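Local atomic coordinates of variable region-containing chitin-binding protein 3 (Branchiostoma floridae, PDB entry 1XT5), a protein that probably binds chitin and is thought to act in amphioxus innate immunity, this chain being its first, immunoglobulin V-type domain. Residues A[53-59]-A[71-77]; A[105-111]-A[123-129]. All blocks are in the same frame, centred on the assembly; numbering follows the deposited sequence.

Overall arrangement
Both interactions are antiparallel strand pairs of the same sheet in a V-set immunoglobulin domain. Interaction 1 pairs strands C' and C'' (53-59 with 71-77) at one border of the sheet. Interaction 2 pairs strands F and G (105-111 with 123-129). Strand 38-44, strand C, lies between the two pairs, and their centres are about 16 Å apart. They meet directly where V53 CG2 packs against Y107 CE2 at 4.0 Å. The disulfide from C109 to C26 ties interaction 2 to the other sheet of the sandwich. By V-domain topology, the loops joining the strands of interactions 1 and 2 are in the positions of CDR2 and CDR3 of antigen receptors.

Interaction 1. Residues A[53-59]-A[71-77]; sequences VFKGNYN and DSYKESF
N59 and D71 meet at the end of the strand pair. N59 ND2 gives D71 OD1 a nearly straight hydrogen bond of 2.9 Å. The acceptor lies in the amide plane, but the donor comes from above the carboxylate plane. The two planes are 73° apart. N59 N also bonds D71 O, and one water sits between N59 O and D71 O.

On the face with K55, N57, Y73 and E75, N57 OD1 lies at the edge of the Y73 ring, 3.4 Å from CD2. N57 CG sits between its own backbone N and carbonyl carbon (chi1 55°), and ND2 bonds Y58 O, which holds the amide. Y73 OH donates to E75 OE1 at 2.6 Å. E75 CG lies over one face of the F77 ring, toward its rim. The ring edge reaches K55 N, with CE1 3.6 Å from it.

On the other face, F54 CZ packs on K74 CB at 3.8 Å. K74 NZ continues to a salt bridge with E69, which also bonds Y58 OH.

K55 with E75 and N57 with Y73 each exchange two backbone bonds. F77 N hydrogen-bonds V53 O, from above the carbonyl plane. V53 and F54 both face W41 in a classic beta bulge against strand 38-44. The pair is C' with C'', the extra strands that mark a V-type immunoglobulin domain, and C'' (72-76) is the outermost strand on this side of the sheet.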
loop_
_atom_site.group_PDB
_atom_site.type_symbol
_atom_site.label_atom_id
_atom_site.label_comp_id
_atom_site.label_asym_id
_atom_site.label_seq_id
_atom_site.Cartn_x
_atom_site.Cartn_y
_atom_site.Cartn_z
ATOM N N VAL A 53 -3.208 7.019 -2.948
ATOM C CA VAL A 53 -3.636 6.044 -3.959
ATOM C C VAL A 53 -4.760 5.159 -3.396
ATOM O O VAL A 53 -5.808 4.980 -3.993
ATOM C CB VAL A 53 -2.454 5.221 -4.464
ATOM C CG1 VAL A 53 -2.903 4.176 -5.444
ATOM C CG2 VAL A 53 -1.395 6.157 -5.048
ATOM N N PHE A 54 -4.493 4.578 -2.234
ATOM C CA PHE A 54 -5.336 3.602 -1.604
ATOM C C PHE A 54 -5.174 3.719 -0.100
ATOM O O PHE A 54 -4.067 3.929 0.388
ATOM C CB PHE A 54 -4.971 2.190 -2.082
ATOM C CG PHE A 54 -5.763 1.072 -1.415
ATOM C CD1 PHE A 54 -6.929 0.604 -2.016
ATOM C CD2 PHE A 54 -5.340 0.522 -0.212
ATOM C CE1 PHE A 54 -7.667 -0.391 -1.384
ATOM C CE2 PHE A 54 -6.093 -0.455 0.442
ATOM C CZ PHE A 54 -7.233 -0.885 -0.197
ATOM N N LYS A 55 -6.252 3.451 0.623
ATOM C CA LYS A 55 -6.201 3.274 2.066
ATOM C C LYS A 55 -7.170 2.139 2.443
ATOM O O LYS A 55 -8.254 2.030 1.850
ATOM C CB LYS A 55 -6.520 4.543 2.843
ATOM C CG LYS A 55 -6.212 4.567 4.329
ATOM C CD LYS A 55 -6.495 5.905 4.977
ATOM C CE LYS A 55 -6.203 5.923 6.447
ATOM N NZ LYS A 55 -6.479 7.268 7.052
ATOM N N GLY A 56 -6.818 1.348 3.432
ATOM C CA GLY A 56 -7.721 0.342 3.911
ATOM C C GLY A 56 -7.329 -0.225 5.243
ATOM O O GLY A 56 -6.185 -0.113 5.681
ATOM N N ASN A 57 -8.293 -0.888 5.882
ATOM C CA ASN A 57 -8.025 -1.599 7.104
ATOM C C ASN A 57 -9.126 -2.641 7.325
ATOM O O ASN A 57 -10.271 -2.404 6.996
ATOM C CB ASN A 57 -7.975 -0.693 8.353
ATOM C CG ASN A 57 -9.199 0.153 8.590
ATOM O OD1 ASN A 57 -9.369 1.247 8.089
ATOM N ND2 ASN A 57 -10.124 -0.377 9.411
ATOM N N TYR A 58 -8.763 -3.767 7.918
ATOM C CA TYR A 58 -9.791 -4.679 8.408
ATOM C C TYR A 58 -10.587 -3.988 9.523
ATOM O O TYR A 58 -10.023 -3.196 10.284
ATOM C CB TYR A 58 -9.150 -5.932 9.004
ATOM C CG TYR A 58 -8.491 -6.819 7.978
ATOM C CD1 TYR A 58 -7.123 -7.025 7.979
ATOM C CD2 TYR A 58 -9.216 -7.465 7.001
ATOM C CE1 TYR A 58 -6.505 -7.845 7.071
ATOM C CE2 TYR A 58 -8.596 -8.284 6.067
ATOM C CZ TYR A 58 -7.248 -8.460 6.090
ATOM O OH TYR A 58 -6.616 -9.248 5.159
ATOM N N ASN A 59 -11.837 -4.307 9.622
ATOM C CA ASN A 59 -12.656 -3.826 10.719
ATOM C C ASN A 59 -12.490 -4.778 11.888
ATOM O O ASN A 59 -12.254 -5.970 11.767
ATOM C CB ASN A 59 -14.108 -3.725 10.296
ATOM C CG ASN A 59 -14.282 -2.588 9.277
ATOM O OD1 ASN A 59 -13.579 -1.588 9.333
ATOM N ND2 ASN A 59 -15.267 -2.767 8.395
ATOM N N ASP A 71 -15.164 -7.654 5.609
ATOM C CA ASP A 71 -15.504 -6.722 6.669
ATOM C C ASP A 71 -14.290 -5.804 6.847
ATOM O O ASP A 71 -13.499 -5.949 7.751
ATOM C CB ASP A 71 -15.809 -7.444 7.960
ATOM C CG ASP A 71 -16.403 -6.490 8.995
ATOM O OD1 ASP A 71 -16.681 -5.332 8.675
ATOM O OD2 ASP A 71 -16.594 -7.019 10.114
ATOM N N SER A 72 -14.161 -4.870 5.912
ATOM C CA SER A 72 -13.002 -4.020 5.843
ATOM C C SER A 72 -13.401 -2.704 5.194
ATOM O O SER A 72 -14.345 -2.654 4.403
ATOM C CB SER A 72 -11.873 -4.662 5.038
ATOM O OG SER A 72 -12.249 -4.900 3.709
ATOM N N TYR A 73 -12.600 -1.699 5.448
ATOM C CA TYR A 73 -12.583 -0.426 4.720
ATOM C C TYR A 73 -11.535 -0.529 3.627
ATOM O O TYR A 73 -10.404 -0.882 3.924
ATOM C CB TYR A 73 -12.193 0.707 5.683
ATOM C CG TYR A 73 -11.831 1.991 4.961
ATOM C CD1 TYR A 73 -12.722 2.660 4.180
ATOM C CD2 TYR A 73 -10.533 2.514 5.105
ATOM C CE1 TYR A 73 -12.386 3.832 3.527
ATOM C CE2 TYR A 73 -10.206 3.697 4.446
ATOM C CZ TYR A 73 -11.098 4.360 3.664
ATOM O OH TYR A 73 -10.729 5.534 3.032
ATOM N N LYS A 74 -11.931 -0.201 2.399
ATOM C CA LYS A 74 -11.003 -0.132 1.280
ATOM C C LYS A 74 -11.422 1.023 0.405
ATOM O O LYS A 74 -12.594 1.080 0.015
ATOM C CB LYS A 74 -10.980 -1.423 0.470
ATOM C CG LYS A 74 -10.476 -2.623 1.230
ATOM C CD LYS A 74 -10.288 -3.849 0.341
ATOM C CE LYS A 74 -9.780 -5.019 1.128
ATOM N NZ LYS A 74 -9.481 -6.220 0.336
ATOM N N GLU A 75 -10.505 1.905 0.048
ATOM C CA GLU A 75 -10.842 3.046 -0.792
ATOM C C GLU A 75 -9.669 3.413 -1.669
ATOM O O GLU A 75 -8.522 3.461 -1.210
ATOM C CB GLU A 75 -11.252 4.236 0.071
ATOM C CG GLU A 75 -11.727 5.440 -0.713
ATOM C CD GLU A 75 -12.420 6.510 0.074
ATOM O OE1 GLU A 75 -12.388 6.449 1.319
ATOM O OE2 GLU A 75 -12.953 7.449 -0.589
ATOM N N SER A 76 -9.953 3.729 -2.932
ATOM C CA SER A 76 -8.986 4.332 -3.846
ATOM C C SER A 76 -9.361 5.786 -4.088
ATOM O O SER A 76 -10.518 6.188 -3.946
ATOM C CB SER A 76 -8.938 3.586 -5.150
ATOM O OG SER A 76 -10.203 3.443 -5.790
ATOM N N PHE A 77 -8.341 6.593 -4.427
ATOM C CA PHE A 77 -8.464 8.039 -4.381
ATOM C C PHE A 77 -8.036 8.745 -5.637
ATOM O O PHE A 77 -7.160 8.297 -6.376
ATOM C CB PHE A 77 -7.635 8.633 -3.200
ATOM C CG PHE A 77 -8.109 8.178 -1.850
ATOM C CD1 PHE A 77 -7.602 7.019 -1.293
ATOM C CD2 PHE A 77 -9.054 8.929 -1.150
ATOM C CE1 PHE A 77 -8.010 6.550 -0.074
ATOM C CE2 PHE A 77 -9.473 8.455 0.066
ATOM C CZ PHE A 77 -8.961 7.290 0.595
HETATM O O HOH W 1 -12.205 -7.852 9.475
#

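Interaction 2. Residues A[105-111]-A[123-129]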
loop_
_atom_site.group_PDB
_atom_site.type_symbol
_atom_site.label_atom_id
_atom_site.label_comp_id
_atom_site.label_asym_id
_atom_site.label_seq_id
_atom_site.Cartn_x
_atom_site.Cartn_y
_atom_site.Cartn_z
ATOM N N GLY A 105 6.324 6.556 -11.378
ATOM C CA GLY A 105 6.736 7.251 -10.194
ATOM C C GLY A 105 7.045 6.302 -9.070
ATOM O O GLY A 105 7.447 5.150 -9.304
ATOM N N ARG A 106 6.846 6.794 -7.856
ATOM C CA ARG A 106 7.252 6.090 -6.659
ATOM C C ARG A 106 6.052 5.853 -5.750
ATOM O O ARG A 106 5.380 6.819 -5.354
ATOM C CB ARG A 106 8.330 6.862 -5.926
ATOM C CG ARG A 106 8.932 6.105 -4.737
ATOM C CD ARG A 106 10.184 6.753 -4.206
ATOM N NE ARG A 106 11.242 6.841 -5.210
ATOM C CZ ARG A 106 12.134 5.936 -5.488
ATOM N NH1 ARG A 106 12.116 4.755 -4.885
ATOM N NH2 ARG A 106 13.066 6.157 -6.393
ATOM N N TYR A 107 5.773 4.610 -5.422
ATOM C CA TYR A 107 4.624 4.204 -4.662
ATOM C C TYR A 107 5.081 3.628 -3.334
ATOM O O TYR A 107 5.800 2.634 -3.281
ATOM C CB TYR A 107 3.816 3.157 -5.448
ATOM C CG TYR A 107 3.129 3.715 -6.652
ATOM C CD1 TYR A 107 3.787 3.967 -7.830
ATOM C CD2 TYR A 107 1.766 4.036 -6.621
ATOM C CE1 TYR A 107 3.161 4.511 -8.926
ATOM C CE2 TYR A 107 1.096 4.564 -7.696
ATOM C CZ TYR A 107 1.817 4.792 -8.883
ATOM O OH TYR A 107 1.153 5.318 -9.946
ATOM N N TRP A 108 4.645 4.245 -2.248
ATOM C CA TRP A 108 4.990 3.819 -0.904
ATOM C C TRP A 108 3.893 2.924 -0.358
ATOM O O TRP A 108 2.735 3.321 -0.301
ATOM C CB TRP A 108 5.127 5.054 0.009
ATOM C CG TRP A 108 6.300 5.883 -0.384
ATOM C CD1 TRP A 108 6.321 6.879 -1.338
ATOM C CD2 TRP A 108 7.627 5.770 0.122
ATOM N NE1 TRP A 108 7.583 7.385 -1.453
ATOM C CE2 TRP A 108 8.404 6.739 -0.583
ATOM C CE3 TRP A 108 8.247 4.986 1.041
ATOM C CZ2 TRP A 108 9.755 6.896 -0.332
ATOM C CZ3 TRP A 108 9.583 5.138 1.293
ATOM C CH2 TRP A 108 10.341 6.100 0.602
ATOM N N CYS A 109 4.312 1.723 0.085
ATOM C CA CYS A 109 3.465 0.827 0.863
ATOM C C CYS A 109 3.764 1.137 2.334
ATOM O O CYS A 109 4.853 0.863 2.807
ATOM C CB CYS A 109 3.807 -0.607 0.529
ATOM S SG CYS A 109 2.727 -1.735 1.456
ATOM N N GLN A 110 2.802 1.739 2.997
ATOM C CA GLN A 110 2.905 2.132 4.390
ATOM C C GLN A 110 1.911 1.290 5.183
ATOM O O GLN A 110 0.734 1.211 4.835
ATOM C CB GLN A 110 2.601 3.612 4.549
ATOM C CG GLN A 110 2.657 4.071 5.998
ATOM C CD GLN A 110 2.380 5.536 6.063
ATOM O OE1 GLN A 110 3.241 6.355 5.798
ATOM N NE2 GLN A 110 1.146 5.889 6.312
ATOM N N VAL A 111 2.372 0.699 6.280
ATOM C CA VAL A 111 1.511 -0.064 7.161
ATOM C C VAL A 111 1.752 0.478 8.579
ATOM O O VAL A 111 2.909 0.632 9.009
ATOM C CB VAL A 111 1.749 -1.571 7.069
ATOM C CG1 VAL A 111 0.704 -2.333 7.896
ATOM C CG2 VAL A 111 1.734 -2.065 5.638
ATOM N N ASP A 123 5.810 1.448 9.352
ATOM C CA ASP A 123 6.935 1.298 8.437
ATOM C C ASP A 123 6.433 1.570 7.037
ATOM O O ASP A 123 5.219 1.518 6.781
ATOM C CB ASP A 123 7.612 -0.073 8.569
ATOM C CG ASP A 123 8.974 -0.165 7.925
ATOM O OD1 ASP A 123 9.608 0.906 7.683
ATOM O OD2 ASP A 123 9.433 -1.288 7.667
ATOM N N ALA A 124 7.340 1.825 6.120
ATOM C CA ALA A 124 6.988 2.060 4.721
ATOM C C ALA A 124 8.195 1.767 3.858
ATOM O O ALA A 124 9.323 2.069 4.245
ATOM C CB ALA A 124 6.550 3.522 4.504
ATOM N N LYS A 125 7.941 1.228 2.665
ATOM C CA LYS A 125 8.950 1.035 1.642
ATOM C C LYS A 125 8.343 1.417 0.307
ATOM O O LYS A 125 7.119 1.330 0.129
ATOM C CB LYS A 125 9.473 -0.393 1.579
ATOM C CG LYS A 125 10.321 -0.771 2.768
ATOM C CD LYS A 125 10.830 -2.181 2.724
ATOM C CE LYS A 125 11.978 -2.463 3.688
ATOM N NZ LYS A 125 11.636 -2.125 5.072
ATOM N N SER A 126 9.199 1.794 -0.648
ATOM C CA SER A 126 8.703 2.241 -1.946
ATOM C C SER A 126 9.024 1.251 -3.051
ATOM O O SER A 126 10.036 0.555 -3.059
ATOM C CB SER A 126 9.227 3.627 -2.315
ATOM O OG SER A 126 10.561 3.605 -2.797
ATOM N N VAL A 127 8.122 1.262 -4.042
ATOM C CA VAL A 127 8.248 0.498 -5.271
ATOM C C VAL A 127 8.101 1.507 -6.430
ATOM O O VAL A 127 7.108 2.215 -6.488
ATOM C CB VAL A 127 7.159 -0.579 -5.381
ATOM C CG1 VAL A 127 7.393 -1.433 -6.606
ATOM C CG2 VAL A 127 7.137 -1.460 -4.133
ATOM N N VAL A 128 9.106 1.560 -7.277
ATOM C CA VAL A 128 9.007 2.394 -8.464
ATOM C C VAL A 128 8.207 1.726 -9.529
ATOM O O VAL A 128 8.385 0.511 -9.781
ATOM C CB VAL A 128 10.465 2.704 -8.969
ATOM C CG1 VAL A 128 10.446 3.298 -10.365
ATOM C CG2 VAL A 128 11.145 3.649 -8.027
ATOM N N LEU A 129 7.353 2.477 -10.170
ATOM C CA LEU A 129 6.618 2.037 -11.347
ATOM C C LEU A 129 7.212 2.767 -12.587
ATOM O O LEU A 129 7.163 3.979 -12.641
ATOM C CB LEU A 129 5.158 2.371 -11.236
ATOM C CG LEU A 129 4.303 1.989 -12.472
ATOM C CD1 LEU A 129 4.433 0.516 -12.789
ATOM C CD2 LEU A 129 2.872 2.452 -12.220
#
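S126 lies between R106 and W108 and touches both. R106 NH1 donates to S126 OG at 2.8 Å, with an N-H...O angle of 157°. The hydroxyl lies at the edge of the guanidinium, in its plane. The arginine chain bends at chi3 (-60°), which carries the group to the neighbouring strand. V128 CG2 lies over one guanidinium face, toward its rim, 3.5 Å from NH1. S126 CB lies over the face of the six-membered ring of W108, 3.5 Å from its centroid and 9° off the ring normal. This is a CH-pi contact. The indole N-H is used too: W108 NE1 bonds G44 O of strand 38-44.

The face toward the domain interior carries Y107, C109, V127 and L129. Y107 CE1 packs on L129 CB at 3.7 Å, and the edge of the ring faces V127 O. Y107 OH bonds the carbonyl of D103, four residues earlier. This is the tyrosine corner of immunoglobulin folds. C109 SG is joined to C26 in the other sheet.

The backbone polar groups are used in turn. G105 with L129, Y107 with V127, C109 with K125, and V111 with D123 each exchange two hydrogen bonds. R106, W108 and Q110 make their backbone bonds to strand 38-44 instead. CA-H...O contacts, such as A124 CA to C109 O at 3.1 Å, add further approaches to the same carbonyls.

At the far end, K125 NZ and D123 OD2 form a salt bridge of 3.5 Å. Each also bonds the backbone of V7, at its O and N respectively. The chemistry implies a strand pair held on several sides: 105-111 is bonded to strand 38-44 and 123-129, through V128, to T12 and V14; charged side chains reach strand 4-8, and the disulfide reaches strand 22-31.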